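Local coordinates for protein monothiol glutaredoxin-S14, chloroplastic (Arabidopsis thaliana, PDB 3IPZ) that forms a [2Fe-2S]-bridged homodimer and may donate iron-sulfur clusters to client proteins and regulate CAX cation transporters, at residues D9-L14 against Q63-Y68; L22-T27 against F50-I55; L77-E82 against E101-A106. All coordinates share one frame; numbering follows the deposited sequence.

Contact 1. Residues D9-L14 against Q63-Y68; sequences DTLEKL and QGLKEY
The first torsions bring Leu11 and Tyr68 together: at Tyr68 CG is anti to the backbone N (chi1 -173°), while at Leu11 CG is anti to the carbonyl carbon and beside the backbone N. The two side chains slide past each other in opposite directions, so that the leucine methyl reaches the root of the tyrosine while the ring lies over Leu11 CB. Leu11 CB sits over the centre of the Tyr68 ring, 4.3 Å from its centroid and only 6° off the normal, a CH-pi contact squarely on the face. Further out, Leu11 CD1 reaches back to Tyr68 CB at 3.8 Å. The same methyl lies against the neighbouring helical backbone, 4.0 Å from Gly64 O. Gly64, having no side chain, meets the methyl with its backbone. The other branch, Leu11 CD2, makes a looser touch with Leu65 CD2 at 4.4 Å. At the far end of the tyrosine, the hydroxyl lies on the backbone of the next residue of helix 5-15: Tyr68 OH is 3.6 Å from Glu12 CA. Glu12 CB also borders the hydroxyl, but its carboxylate is directed out of the interface. What holds the pair is therefore apolar contact and one ring face, with Leu11 and Gly64 buried and the tyrosine partly exposed. Leu65 also packs on Phe23 of strand 20-24 and on Gln76 of strand 76-79. The short helical segments cross at -79° with axes 11.1 Å apart at their closest approach, and Leu11 fills much of that separation. Helices 5-15 and 59-69 packed together on one face of the central sheet are characteristic of the thioredoxin fold as it occurs in glutaredoxins.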
ATOM      1  N   ASP A   9       5.685   2.672 -15.625  1.00 48.87           N
ATOM      2  CA  ASP A   9       4.367   2.603 -16.236  1.00 43.71           C
ATOM      3  C   ASP A   9       3.532   1.507 -15.599  1.00 49.68           C
ATOM      4  O   ASP A   9       2.345   1.690 -15.333  1.00 37.33           O
ATOM      5  CB  ASP A   9       4.488   2.341 -17.735  1.00 58.33           C
ATOM      6  CG  ASP A   9       4.443   3.617 -18.550  1.00 75.28           C
ATOM      7  OD1 ASP A   9       5.129   4.590 -18.173  1.00 84.93           O
ATOM      8  OD2 ASP A   9       3.725   3.648 -19.572  1.00 87.75           O
ATOM      9  N   THR A  10       4.159   0.363 -15.354  1.00 43.87           N
ATOM     10  CA  THR A  10       3.450  -0.749 -14.750  1.00 45.93           C
ATOM     11  C   THR A  10       3.078  -0.455 -13.307  1.00 42.80           C
ATOM     12  O   THR A  10       1.982  -0.797 -12.873  1.00 40.52           O
ATOM     13  CB  THR A  10       4.276  -2.052 -14.845  1.00 41.10           C
ATOM     14  OG1 THR A  10       4.295  -2.485 -16.207  1.00 43.21           O
ATOM     15  CG2 THR A  10       3.663  -3.157 -13.993  1.00 40.71           C
ATOM     16  N   LEU A  11       3.979   0.186 -12.570  1.00 40.06           N
ATOM     17  CA  LEU A  11       3.694   0.513 -11.183  1.00 40.19           C
ATOM     18  C   LEU A  11       2.524   1.486 -11.131  1.00 42.55           C
ATOM     19  O   LEU A  11       1.606   1.333 -10.323  1.00 42.65           O
ATOM     20  CB  LEU A  11       4.926   1.120 -10.500  1.00 34.28           C
ATOM     21  CG  LEU A  11       6.129   0.181 -10.393  1.00 46.68           C
ATOM     22  CD1 LEU A  11       7.244   0.824  -9.553  1.00 25.72           C
ATOM     23  CD2 LEU A  11       5.682  -1.136  -9.771  1.00 40.00           C
ATOM     24  N   GLU A  12       2.550   2.480 -12.010  1.00 40.81           N
ATOM     25  CA  GLU A  12       1.483   3.461 -12.057  1.00 36.86           C
ATOM     26  C   GLU A  12       0.164   2.755 -12.339  1.00 45.05           C
ATOM     27  O   GLU A  12      -0.878   3.095 -11.765  1.00 44.69           O
ATOM     28  CB  GLU A  12       1.775   4.494 -13.135  1.00 37.04           C
ATOM     29  CG  GLU A  12       0.681   5.517 -13.326  1.00 61.08           C
ATOM     30  CD  GLU A  12       1.013   6.514 -14.419  1.00 70.33           C
ATOM     31  OE1 GLU A  12       1.409   6.079 -15.520  1.00 77.73           O
ATOM     32  OE2 GLU A  12       0.875   7.732 -14.179  1.00 80.43           O
ATOM     33  N   LYS A  13       0.217   1.752 -13.210  1.00 49.15           N
ATOM     34  CA  LYS A  13      -0.973   0.989 -13.564  1.00 40.84           C
ATOM     35  C   LYS A  13      -1.405   0.139 -12.374  1.00 42.02           C
ATOM     36  O   LYS A  13      -2.589   0.062 -12.035  1.00 39.06           O
ATOM     37  CB  LYS A  13      -0.687   0.092 -14.775  1.00 45.96           C
ATOM     38  CG  LYS A  13      -1.876  -0.772 -15.193  1.00 46.53           C
ATOM     39  CD  LYS A  13      -1.584  -1.637 -16.416  1.00 51.46           C
ATOM     40  CE  LYS A  13      -2.766  -2.564 -16.716  1.00 50.15           C
ATOM     41  NZ  LYS A  13      -2.605  -3.350 -17.971  1.00 52.04           N
ATOM     42  N   LEU A  14      -0.427  -0.491 -11.737  1.00 42.12           N
ATOM     43  CA  LEU A  14      -0.682  -1.338 -10.582  1.00 40.33           C
ATOM     44  C   LEU A  14      -1.349  -0.576  -9.423  1.00 44.30           C
ATOM     45  O   LEU A  14      -2.351  -1.042  -8.867  1.00 37.31           O
ATOM     46  CB  LEU A  14       0.628  -1.947 -10.079  1.00 37.08           C
ATOM     47  CG  LEU A  14       0.584  -3.379  -9.561  1.00 39.68           C
ATOM     48  CD1 LEU A  14       1.776  -3.589  -8.669  1.00 44.29           C
ATOM     49  CD2 LEU A  14      -0.687  -3.654  -8.794  1.00 47.91           C
ATOM     50  N   GLN A  63      12.182  -3.515  -4.983  1.00 44.14           N
ATOM     51  CA  GLN A  63      13.163  -2.453  -5.138  1.00 43.77           C
ATOM     52  C   GLN A  63      12.627  -1.278  -5.956  1.00 43.25           C
ATOM     53  O   GLN A  63      12.996  -0.128  -5.711  1.00 49.31           O
ATOM     54  CB  GLN A  63      14.456  -3.020  -5.740  1.00 44.66           C
ATOM     55  CG  GLN A  63      15.264  -3.858  -4.724  1.00 60.52           C
ATOM     56  CD  GLN A  63      16.503  -4.514  -5.326  1.00 78.56           C
ATOM     57  OE1 GLN A  63      17.356  -3.839  -5.905  1.00 85.36           O
ATOM     58  NE2 GLN A  63      16.607  -5.836  -5.186  1.00 77.49           N
ATOM     59  N   GLY A  64      11.744  -1.559  -6.910  1.00 39.58           N
ATOM     60  CA  GLY A  64      11.165  -0.491  -7.708  1.00 35.21           C
ATOM     61  C   GLY A  64      10.201   0.360  -6.885  1.00 42.44           C
ATOM     62  O   GLY A  64      10.177   1.589  -6.998  1.00 42.37           O
ATOM     63  N   LEU A  65       9.403  -0.287  -6.042  1.00 37.40           N
ATOM     64  CA  LEU A  65       8.449   0.435  -5.212  1.00 37.85           C
ATOM     65  C   LEU A  65       9.148   1.329  -4.183  1.00 38.44           C
ATOM     66  O   LEU A  65       8.684   2.429  -3.895  1.00 39.49           O
ATOM     67  CB  LEU A  65       7.498  -0.556  -4.533  1.00 36.77           C
ATOM     68  CG  LEU A  65       6.345  -1.015  -5.436  1.00 34.82           C
ATOM     69  CD1 LEU A  65       5.671  -2.256  -4.869  1.00 25.28           C
ATOM     70  CD2 LEU A  65       5.355   0.113  -5.581  1.00 29.52           C
ATOM     71  N   LYS A  66      10.264   0.865  -3.634  1.00 34.11           N
ATOM     72  CA  LYS A  66      11.001   1.670  -2.674  1.00 36.39           C
ATOM     73  C   LYS A  66      11.365   3.008  -3.324  1.00 38.90           C
ATOM     74  O   LYS A  66      11.314   4.057  -2.688  1.00 45.99           O
ATOM     75  CB  LYS A  66      12.283   0.952  -2.229  1.00 28.39           C
ATOM     76  CG  LYS A  66      12.063  -0.216  -1.285  1.00 28.44           C
ATOM     77  CD  LYS A  66      13.366  -0.967  -0.979  1.00 40.31           C
ATOM     78  CE  LYS A  66      14.401  -0.060  -0.293  1.00 56.22           C
ATOM     79  NZ  LYS A  66      15.602  -0.794   0.218  1.00 46.78           N
ATOM     80  N   GLU A  67      11.723   2.972  -4.600  1.00 40.73           N
ATOM     81  CA  GLU A  67      12.101   4.189  -5.295  1.00 41.51           C
ATOM     82  C   GLU A  67      10.883   4.980  -5.736  1.00 35.39           C
ATOM     83  O   GLU A  67      10.857   6.197  -5.611  1.00 39.74           O
ATOM     84  CB  GLU A  67      12.969   3.871  -6.511  1.00 46.55           C
ATOM     85  CG  GLU A  67      13.615   5.112  -7.111  1.00 55.61           C
ATOM     86  CD  GLU A  67      14.501   4.797  -8.304  1.00 71.52           C
ATOM     87  OE1 GLU A  67      15.379   3.913  -8.168  1.00 68.95           O
ATOM     88  OE2 GLU A  67      14.326   5.435  -9.368  1.00 71.82           O
ATOM     89  N   TYR A  68       9.879   4.286  -6.261  1.00 42.64           N
ATOM     90  CA  TYR A  68       8.645   4.923  -6.717  1.00 36.86           C
ATOM     91  C   TYR A  68       7.933   5.670  -5.579  1.00 39.47           C
ATOM     92  O   TYR A  68       7.497   6.803  -5.753  1.00 35.45           O
ATOM     93  CB  TYR A  68       7.697   3.862  -7.290  1.00 37.04           C
ATOM     94  CG  TYR A  68       6.451   4.407  -7.950  1.00 32.77           C
ATOM     95  CD1 TYR A  68       6.499   4.961  -9.225  1.00 42.67           C
ATOM     96  CD2 TYR A  68       5.218   4.354  -7.303  1.00 42.00           C
ATOM     97  CE1 TYR A  68       5.342   5.446  -9.843  1.00 40.85           C
ATOM     98  CE2 TYR A  68       4.062   4.834  -7.909  1.00 36.77           C
ATOM     99  CZ  TYR A  68       4.129   5.377  -9.179  1.00 41.42           C
ATOM    100  OH  TYR A  68       2.983   5.846  -9.790  1.00 48.33           O
TER

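Contact 2. Residues L22-T27 against F50-I55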
ATOM      1  N   LEU A  22      -2.412  -2.421  -1.140  1.00 31.28           N
ATOM      2  CA  LEU A  22      -1.436  -2.569  -0.072  1.00 31.99           C
ATOM      3  C   LEU A  22      -0.251  -3.442  -0.473  1.00 34.96           C
ATOM      4  O   LEU A  22      -0.424  -4.589  -0.857  1.00 33.00           O
ATOM      5  CB  LEU A  22      -2.114  -3.209   1.131  1.00 27.76           C
ATOM      6  CG  LEU A  22      -1.566  -3.096   2.543  1.00 38.83           C
ATOM      7  CD1 LEU A  22      -1.681  -4.465   3.175  1.00 29.85           C
ATOM      8  CD2 LEU A  22      -0.150  -2.588   2.560  1.00 32.44           C
ATOM      9  N   PHE A  23       0.956  -2.904  -0.385  1.00 40.04           N
ATOM     10  CA  PHE A  23       2.139  -3.701  -0.688  1.00 36.65           C
ATOM     11  C   PHE A  23       2.659  -4.149   0.670  1.00 34.09           C
ATOM     12  O   PHE A  23       3.046  -3.332   1.483  1.00 33.25           O
ATOM     13  CB  PHE A  23       3.161  -2.865  -1.451  1.00 32.29           C
ATOM     14  CG  PHE A  23       2.702  -2.500  -2.830  1.00 39.36           C
ATOM     15  CD1 PHE A  23       2.222  -1.220  -3.107  1.00 33.89           C
ATOM     16  CD2 PHE A  23       2.695  -3.459  -3.843  1.00 31.60           C
ATOM     17  CE1 PHE A  23       1.737  -0.896  -4.370  1.00 36.64           C
ATOM     18  CE2 PHE A  23       2.213  -3.149  -5.118  1.00 37.37           C
ATOM     19  CZ  PHE A  23       1.731  -1.864  -5.383  1.00 44.72           C
ATOM     20  N   MET A  24       2.645  -5.456   0.909  1.00 34.86           N
ATOM     21  CA  MET A  24       3.045  -6.000   2.199  1.00 37.36           C
ATOM     22  C   MET A  24       4.000  -7.183   2.153  1.00 39.50           C
ATOM     23  O   MET A  24       4.382  -7.671   1.086  1.00 44.85           O
ATOM     24  CB  MET A  24       1.793  -6.445   2.956  1.00 34.93           C
ATOM     25  CG  MET A  24       1.044  -7.557   2.246  1.00 33.62           C
ATOM     26  SD  MET A  24      -0.540  -8.017   3.005  1.00 36.26           S
ATOM     27  CE  MET A  24       0.034  -8.653   4.606  1.00 25.40           C
ATOM     28  N   LYS A  25       4.388  -7.628   3.343  1.00 38.28           N
ATOM     29  CA  LYS A  25       5.254  -8.783   3.492  1.00 37.05           C
ATOM     30  C   LYS A  25       4.276  -9.898   3.826  1.00 40.11           C
ATOM     31  O   LYS A  25       3.718  -9.951   4.929  1.00 37.64           O
ATOM     32  CB  LYS A  25       6.250  -8.557   4.629  1.00 34.82           C
ATOM     33  CG  LYS A  25       7.264  -7.474   4.296  1.00 35.32           C
ATOM     34  CD  LYS A  25       8.323  -7.335   5.352  1.00 39.50           C
ATOM     35  CE  LYS A  25       9.369  -6.332   4.913  1.00 33.84           C
ATOM     36  NZ  LYS A  25      10.398  -6.110   5.976  1.00 36.82           N
ATOM     37  N   GLY A  26       4.033 -10.765   2.849  1.00 37.57           N
ATOM     38  CA  GLY A  26       3.097 -11.843   3.066  1.00 30.16           C
ATOM     39  C   GLY A  26       1.778 -11.571   2.378  1.00 32.07           C
ATOM     40  O   GLY A  26       1.713 -10.820   1.402  1.00 30.88           O
ATOM     41  N   THR A  27       0.719 -12.168   2.913  1.00 33.09           N
ATOM     42  CA  THR A  27      -0.615 -12.043   2.357  1.00 36.68           C
ATOM     43  C   THR A  27      -1.554 -11.602   3.471  1.00 38.95           C
ATOM     44  O   THR A  27      -1.211 -11.700   4.650  1.00 38.07           O
ATOM     45  CB  THR A  27      -1.076 -13.412   1.787  1.00 37.38           C
ATOM     46  OG1 THR A  27      -2.235 -13.229   0.970  1.00 72.64           O
ATOM     47  CG2 THR A  27      -1.430 -14.359   2.918  1.00 36.78           C
ATOM     48  N   PHE A  50      -9.766  -3.942  -0.507  1.00 42.55           N
ATOM     49  CA  PHE A  50      -8.441  -3.603  -1.002  1.00 39.68           C
ATOM     50  C   PHE A  50      -7.704  -4.772  -1.637  1.00 43.78           C
ATOM     51  O   PHE A  50      -8.064  -5.934  -1.440  1.00 42.76           O
ATOM     52  CB  PHE A  50      -7.587  -3.036   0.137  1.00 39.05           C
ATOM     53  CG  PHE A  50      -7.309  -4.025   1.239  1.00 38.16           C
ATOM     54  CD1 PHE A  50      -8.287  -4.332   2.182  1.00 35.82           C
ATOM     55  CD2 PHE A  50      -6.070  -4.668   1.316  1.00 32.54           C
ATOM     56  CE1 PHE A  50      -8.042  -5.268   3.185  1.00 34.08           C
ATOM     57  CE2 PHE A  50      -5.811  -5.609   2.315  1.00 32.53           C
ATOM     58  CZ  PHE A  50      -6.802  -5.909   3.252  1.00 32.27           C
ATOM     59  N   GLU A  51      -6.673  -4.451  -2.413  1.00 36.88           N
ATOM     60  CA  GLU A  51      -5.850  -5.461  -3.050  1.00 38.80           C
ATOM     61  C   GLU A  51      -4.531  -5.573  -2.279  1.00 38.78           C
ATOM     62  O   GLU A  51      -3.866  -4.568  -2.031  1.00 49.93           O
ATOM     63  CB  GLU A  51      -5.554  -5.078  -4.495  1.00 33.30           C
ATOM     64  CG  GLU A  51      -4.681  -6.098  -5.219  1.00 55.61           C
ATOM     65  CD  GLU A  51      -5.416  -7.400  -5.509  1.00 66.28           C
ATOM     66  OE1 GLU A  51      -4.743  -8.430  -5.747  1.00 69.28           O
ATOM     67  OE2 GLU A  51      -6.669  -7.385  -5.513  1.00 64.49           O
ATOM     68  N   ASP A  52      -4.165  -6.786  -1.881  1.00 38.77           N
ATOM     69  CA  ASP A  52      -2.911  -6.990  -1.166  1.00 39.45           C
ATOM     70  C   ASP A  52      -1.902  -7.675  -2.080  1.00 39.84           C
ATOM     71  O   ASP A  52      -2.197  -8.683  -2.722  1.00 42.93           O
ATOM     72  CB  ASP A  52      -3.126  -7.806   0.124  1.00 46.01           C
ATOM     73  CG  ASP A  52      -3.660  -9.209  -0.134  1.00 53.05           C
ATOM     74  OD1 ASP A  52      -4.684  -9.346  -0.836  1.00 58.84           O
ATOM     75  OD2 ASP A  52      -3.062 -10.180   0.385  1.00 56.54           O
ATOM     76  N   VAL A  53      -0.711  -7.099  -2.151  1.00 33.90           N
ATOM     77  CA  VAL A  53       0.353  -7.627  -2.989  1.00 34.27           C
ATOM     78  C   VAL A  53       1.572  -8.001  -2.144  1.00 42.49           C
ATOM     79  O   VAL A  53       2.126  -7.166  -1.427  1.00 42.81           O
ATOM     80  CB  VAL A  53       0.763  -6.587  -4.041  1.00 27.48           C
ATOM     81  CG1 VAL A  53       1.969  -7.062  -4.827  1.00 31.49           C
ATOM     82  CG2 VAL A  53      -0.404  -6.333  -4.960  1.00 36.04           C
ATOM     83  N   ASN A  54       1.981  -9.260  -2.233  1.00 41.34           N
ATOM     84  CA  ASN A  54       3.137  -9.744  -1.493  1.00 42.90           C
ATOM     85  C   ASN A  54       4.453  -9.366  -2.209  1.00 43.61           C
ATOM     86  O   ASN A  54       4.737  -9.863  -3.297  1.00 49.30           O
ATOM     87  CB  ASN A  54       3.038 -11.264  -1.358  1.00 43.32           C
ATOM     88  CG  ASN A  54       4.027 -11.835  -0.359  1.00 49.56           C
ATOM     89  OD1 ASN A  54       5.052 -11.218  -0.048  1.00 46.44           O
ATOM     90  ND2 ASN A  54       3.733 -13.036   0.136  1.00 42.67           N
ATOM     91  N   ILE A  55       5.252  -8.485  -1.609  1.00 40.34           N
ATOM     92  CA  ILE A  55       6.524  -8.104  -2.223  1.00 39.06           C
ATOM     93  C   ILE A  55       7.692  -8.998  -1.772  1.00 40.77           C
ATOM     94  O   ILE A  55       8.845  -8.746  -2.119  1.00 40.52           O
ATOM     95  CB  ILE A  55       6.875  -6.605  -1.961  1.00 40.30           C
ATOM     96  CG1 ILE A  55       6.562  -6.204  -0.509  1.00 36.27           C
ATOM     97  CG2 ILE A  55       6.115  -5.730  -2.933  1.00 35.80           C
ATOM     98  CD1 ILE A  55       7.507  -6.791   0.533  1.00 26.19           C
TER
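Phe50 opens the second strand's side of the contact with its ring atom CD2 4.2 Å from Leu22 CB; Arg28 makes a cation-pi contact with the same ring. Next, Glu51 O accepts the amide of Leu22 in a nearly straight bond. Asp52 brings CB to within 3.9 Å of Met24 SD, and its chi1 of 62° sets CG on the side from which the carboxylate meets Thr27. Its OD2 lies 3.2 Å from Thr27 OG1, a bond left unsettled because another acceptor competes for the hydroxyl proton, while OD1 forms a salt bridge with Arg28. Val53 bonds through N to Leu22 O and through O to Met24 N; its side chain runs beside that of Phe23, CB to CD2 3.7 Å. Asn54 OD1 accepts Gly26 N at 3.1 Å, with the donor above the carbonyl plane, and also Leu56 N, closing an Asx turn. An alanine here would probably leave the amides of Gly26 and Leu56 without their shared acceptor and let the turn drift. Ile55 N bonds to Met24 O, and its CD1 reaches Lys25 CG at 3.8 Å. Lys25, just after the first strand, binds glutathione by similarity. These parallel strands, joined through helix 34-45, form the beta-alpha-beta unit of the thioredoxin fold.

Contact 3. Residues L77-E82 against E101-A106; sequences LYIGGE and EEVEKA
Ile79 carries most of this contact, directing its CB from the end of strand 76-79 toward helix 98-108. CB itself stands back from the helix and works as the fork of two branches. With chi1 at -59°, CG1 is beside the backbone N and CG2 is anti to it. CG2 makes the closest touch, 3.5 Å from Ala106 CB. It also rests on the helical backbone one turn earlier, 3.7 Å from Glu102 O, the carbonyl that already accepts the amide of Ala106, and borders Val103 CA. The strand ends here in a tight beta hairpin: the inner strand 76-79 and the edge strand 82-85, antiparallel in the thioredoxin-fold sheet, are joined by a type I' turn from Ile79 to Glu82. Ile79 N bonds to Glu82 O at 3.0 Å and Glu82 N to Ile79 O at 3.1 Å, while Gly80 and Gly81 take the positive phi values the turn needs. Along the other branch, CG1 is a spacer that carries CD1 (chi2 163°, anti to CA) to the helix. There CD1 lies 4.2 Å from Val103 CG2 and 4.3 Å from Glu102 CB. Both Ile79 and Glu102 also touch Phe84 of strand 82-85. Beyond its CB, Glu102 turns to Lys105 in a long salt bridge, OE2 to NZ 3.8 Å. Gly80 N borders the same methyl that CG2 meets, 4.1 Å from Ala106 CB.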
ATOM      1  N   LEU A  77       1.079   1.736   1.622  1.00 30.01           N
ATOM      2  CA  LEU A  77      -0.332   1.818   1.276  1.00 27.47           C
ATOM      3  C   LEU A  77      -0.629   2.862   0.222  1.00 30.46           C
ATOM      4  O   LEU A  77      -0.181   4.002   0.311  1.00 28.33           O
ATOM      5  CB  LEU A  77      -1.163   2.128   2.527  1.00 34.00           C
ATOM      6  CG  LEU A  77      -2.692   2.235   2.400  1.00 34.42           C
ATOM      7  CD1 LEU A  77      -3.287   0.886   1.985  1.00 25.41           C
ATOM      8  CD2 LEU A  77      -3.278   2.675   3.742  1.00 24.61           C
ATOM      9  N   TYR A  78      -1.381   2.459  -0.792  1.00 26.37           N
ATOM     10  CA  TYR A  78      -1.786   3.368  -1.852  1.00 29.39           C
ATOM     11  C   TYR A  78      -3.315   3.518  -1.825  1.00 36.44           C
ATOM     12  O   TYR A  78      -4.049   2.541  -1.602  1.00 33.21           O
ATOM     13  CB  TYR A  78      -1.339   2.841  -3.223  1.00 31.81           C
ATOM     14  CG  TYR A  78       0.089   3.194  -3.582  1.00 28.78           C
ATOM     15  CD1 TYR A  78       1.170   2.465  -3.066  1.00 23.21           C
ATOM     16  CD2 TYR A  78       0.360   4.276  -4.429  1.00 26.95           C
ATOM     17  CE1 TYR A  78       2.497   2.811  -3.393  1.00 32.04           C
ATOM     18  CE2 TYR A  78       1.663   4.628  -4.758  1.00 42.26           C
ATOM     19  CZ  TYR A  78       2.728   3.897  -4.238  1.00 36.76           C
ATOM     20  OH  TYR A  78       4.013   4.284  -4.555  1.00 53.37           O
ATOM     21  N   ILE A  79      -3.786   4.744  -2.041  1.00 30.14           N
ATOM     22  CA  ILE A  79      -5.215   5.030  -2.058  1.00 32.60           C
ATOM     23  C   ILE A  79      -5.464   6.003  -3.193  1.00 38.16           C
ATOM     24  O   ILE A  79      -4.820   7.054  -3.258  1.00 28.40           O
ATOM     25  CB  ILE A  79      -5.687   5.680  -0.737  1.00 36.31           C
ATOM     26  CG1 ILE A  79      -5.400   4.752   0.437  1.00 32.46           C
ATOM     27  CG2 ILE A  79      -7.176   5.959  -0.796  1.00 32.21           C
ATOM     28  CD1 ILE A  79      -5.444   5.419   1.812  1.00 28.03           C
ATOM     29  N   GLY A  80      -6.393   5.649  -4.084  1.00 36.04           N
ATOM     30  CA  GLY A  80      -6.695   6.508  -5.215  1.00 26.56           C
ATOM     31  C   GLY A  80      -5.497   6.643  -6.140  1.00 34.26           C
ATOM     32  O   GLY A  80      -5.376   7.625  -6.876  1.00 41.80           O
ATOM     33  N   GLY A  81      -4.602   5.659  -6.097  1.00 29.06           N
ATOM     34  CA  GLY A  81      -3.430   5.685  -6.955  1.00 30.50           C
ATOM     35  C   GLY A  81      -2.302   6.582  -6.481  1.00 39.68           C
ATOM     36  O   GLY A  81      -1.339   6.805  -7.219  1.00 40.49           O
ATOM     37  N   GLU A  82      -2.415   7.108  -5.263  1.00 38.38           N
ATOM     38  CA  GLU A  82      -1.375   7.971  -4.701  1.00 37.97           C
ATOM     39  C   GLU A  82      -0.817   7.301  -3.463  1.00 36.80           C
ATOM     40  O   GLU A  82      -1.570   6.723  -2.683  1.00 35.38           O
ATOM     41  CB  GLU A  82      -1.940   9.343  -4.319  1.00 38.35           C
ATOM     42  CG  GLU A  82      -2.520  10.125  -5.496  1.00 54.11           C
ATOM     43  CD  GLU A  82      -1.459  10.543  -6.510  1.00 62.70           C
ATOM     44  OE1 GLU A  82      -1.833  10.936  -7.641  1.00 65.42           O
ATOM     45  OE2 GLU A  82      -0.253  10.486  -6.176  1.00 61.56           O
ATOM     46  N   GLU A 101     -11.078   9.480   5.930  1.00 44.26           N
ATOM     47  CA  GLU A 101     -11.422  10.548   5.009  1.00 43.47           C
ATOM     48  C   GLU A 101     -10.874  10.236   3.626  1.00 46.83           C
ATOM     49  O   GLU A 101     -11.595  10.347   2.624  1.00 44.53           O
ATOM     50  CB  GLU A 101     -10.841  11.873   5.485  1.00 56.55           C
ATOM     51  CG  GLU A 101     -11.679  12.590   6.527  1.00 74.02           C
ATOM     52  CD  GLU A 101     -11.028  13.881   6.978  1.00 77.56           C
ATOM     53  OE1 GLU A 101     -10.608  14.668   6.102  1.00 71.74           O
ATOM     54  OE2 GLU A 101     -10.937  14.103   8.205  1.00 82.59           O
ATOM     55  N   GLU A 102      -9.596   9.847   3.581  1.00 40.20           N
ATOM     56  CA  GLU A 102      -8.921   9.524   2.330  1.00 40.91           C
ATOM     57  C   GLU A 102      -9.562   8.385   1.562  1.00 35.72           C
ATOM     58  O   GLU A 102      -9.717   8.463   0.340  1.00 35.58           O
ATOM     59  CB  GLU A 102      -7.453   9.181   2.581  1.00 44.82           C
ATOM     60  CG  GLU A 102      -6.520  10.342   2.355  1.00 57.71           C
ATOM     61  CD  GLU A 102      -6.643  10.906   0.957  1.00 63.11           C
ATOM     62  OE1 GLU A 102      -6.311  10.190  -0.017  1.00 49.16           O
ATOM     63  OE2 GLU A 102      -7.080  12.069   0.838  1.00 60.73           O
ATOM     64  N   VAL A 103      -9.915   7.324   2.277  1.00 26.58           N
ATOM     65  CA  VAL A 103     -10.534   6.168   1.651  1.00 33.21           C
ATOM     66  C   VAL A 103     -11.894   6.542   1.062  1.00 35.60           C
ATOM     67  O   VAL A 103     -12.186   6.204  -0.081  1.00 41.89           O
ATOM     68  CB  VAL A 103     -10.714   5.026   2.661  1.00 35.68           C
ATOM     69  CG1 VAL A 103     -11.500   3.896   2.022  1.00 32.72           C
ATOM     70  CG2 VAL A 103      -9.341   4.524   3.143  1.00 36.43           C
ATOM     71  N   GLU A 104     -12.712   7.243   1.844  1.00 35.22           N
ATOM     72  CA  GLU A 104     -14.035   7.677   1.402  1.00 42.64           C
ATOM     73  C   GLU A 104     -13.904   8.497   0.137  1.00 37.89           C
ATOM     74  O   GLU A 104     -14.583   8.238  -0.859  1.00 41.06           O
ATOM     75  CB  GLU A 104     -14.716   8.507   2.492  1.00 47.67           C
ATOM     76  CG  GLU A 104     -15.273   7.682   3.648  1.00 63.46           C
ATOM     77  CD  GLU A 104     -15.794   8.546   4.793  1.00 74.73           C
ATOM     78  OE1 GLU A 104     -16.185   9.709   4.542  1.00 77.91           O
ATOM     79  OE2 GLU A 104     -15.823   8.051   5.941  1.00 72.93           O
ATOM     80  N   LYS A 105     -13.021   9.489   0.175  1.00 34.19           N
ATOM     81  CA  LYS A 105     -12.772  10.335  -0.986  1.00 37.75           C
ATOM     82  C   LYS A 105     -12.466   9.456  -2.203  1.00 40.67           C
ATOM     83  O   LYS A 105     -12.989   9.680  -3.289  1.00 47.01           O
ATOM     84  CB  LYS A 105     -11.591  11.264  -0.689  1.00 52.92           C
ATOM     85  CG  LYS A 105     -11.022  12.006  -1.895  1.00 64.35           C
ATOM     86  CD  LYS A 105      -9.818  12.848  -1.480  1.00 68.45           C
ATOM     87  CE  LYS A 105      -9.072  13.418  -2.681  1.00 69.12           C
ATOM     88  NZ  LYS A 105      -7.848  14.167  -2.264  1.00 74.85           N
ATOM     89  N   ALA A 106     -11.630   8.440  -2.000  1.00 35.75           N
ATOM     90  CA  ALA A 106     -11.242   7.522  -3.063  1.00 41.32           C
ATOM     91  C   ALA A 106     -12.419   6.692  -3.573  1.00 45.63           C
ATOM     92  O   ALA A 106     -12.647   6.596  -4.776  1.00 42.78           O
ATOM     93  CB  ALA A 106     -10.129   6.595  -2.568  1.00 35.51           C
TER

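Phe23 ties the three contacts together. From contact 1, Leu65 CD1 packs on Phe23 CD2 at 3.4 Å and Leu14 CD1 on Phe23 CE2 at 3.6 Å, so helices 59-69 and 5-15 both cover the ring. On the neighbouring strand, Tyr78 CD1 lies 3.6 Å from Phe23 CE1, linking contact 2 to contact 3. Tyr68 also meets Tyr78 OH, at a doubtfully short distance, joining contact 1 to the strand of contact 3; their centres are about 17 Å apart. Contacts 1 and 2 both border the probable glutathione site: contact 1 holds Lys66, and the Lys25 side chain of contact 2 is about 4 Å from that of Cys33, the inferred cluster ligand. Contact 3 lies away from these sites.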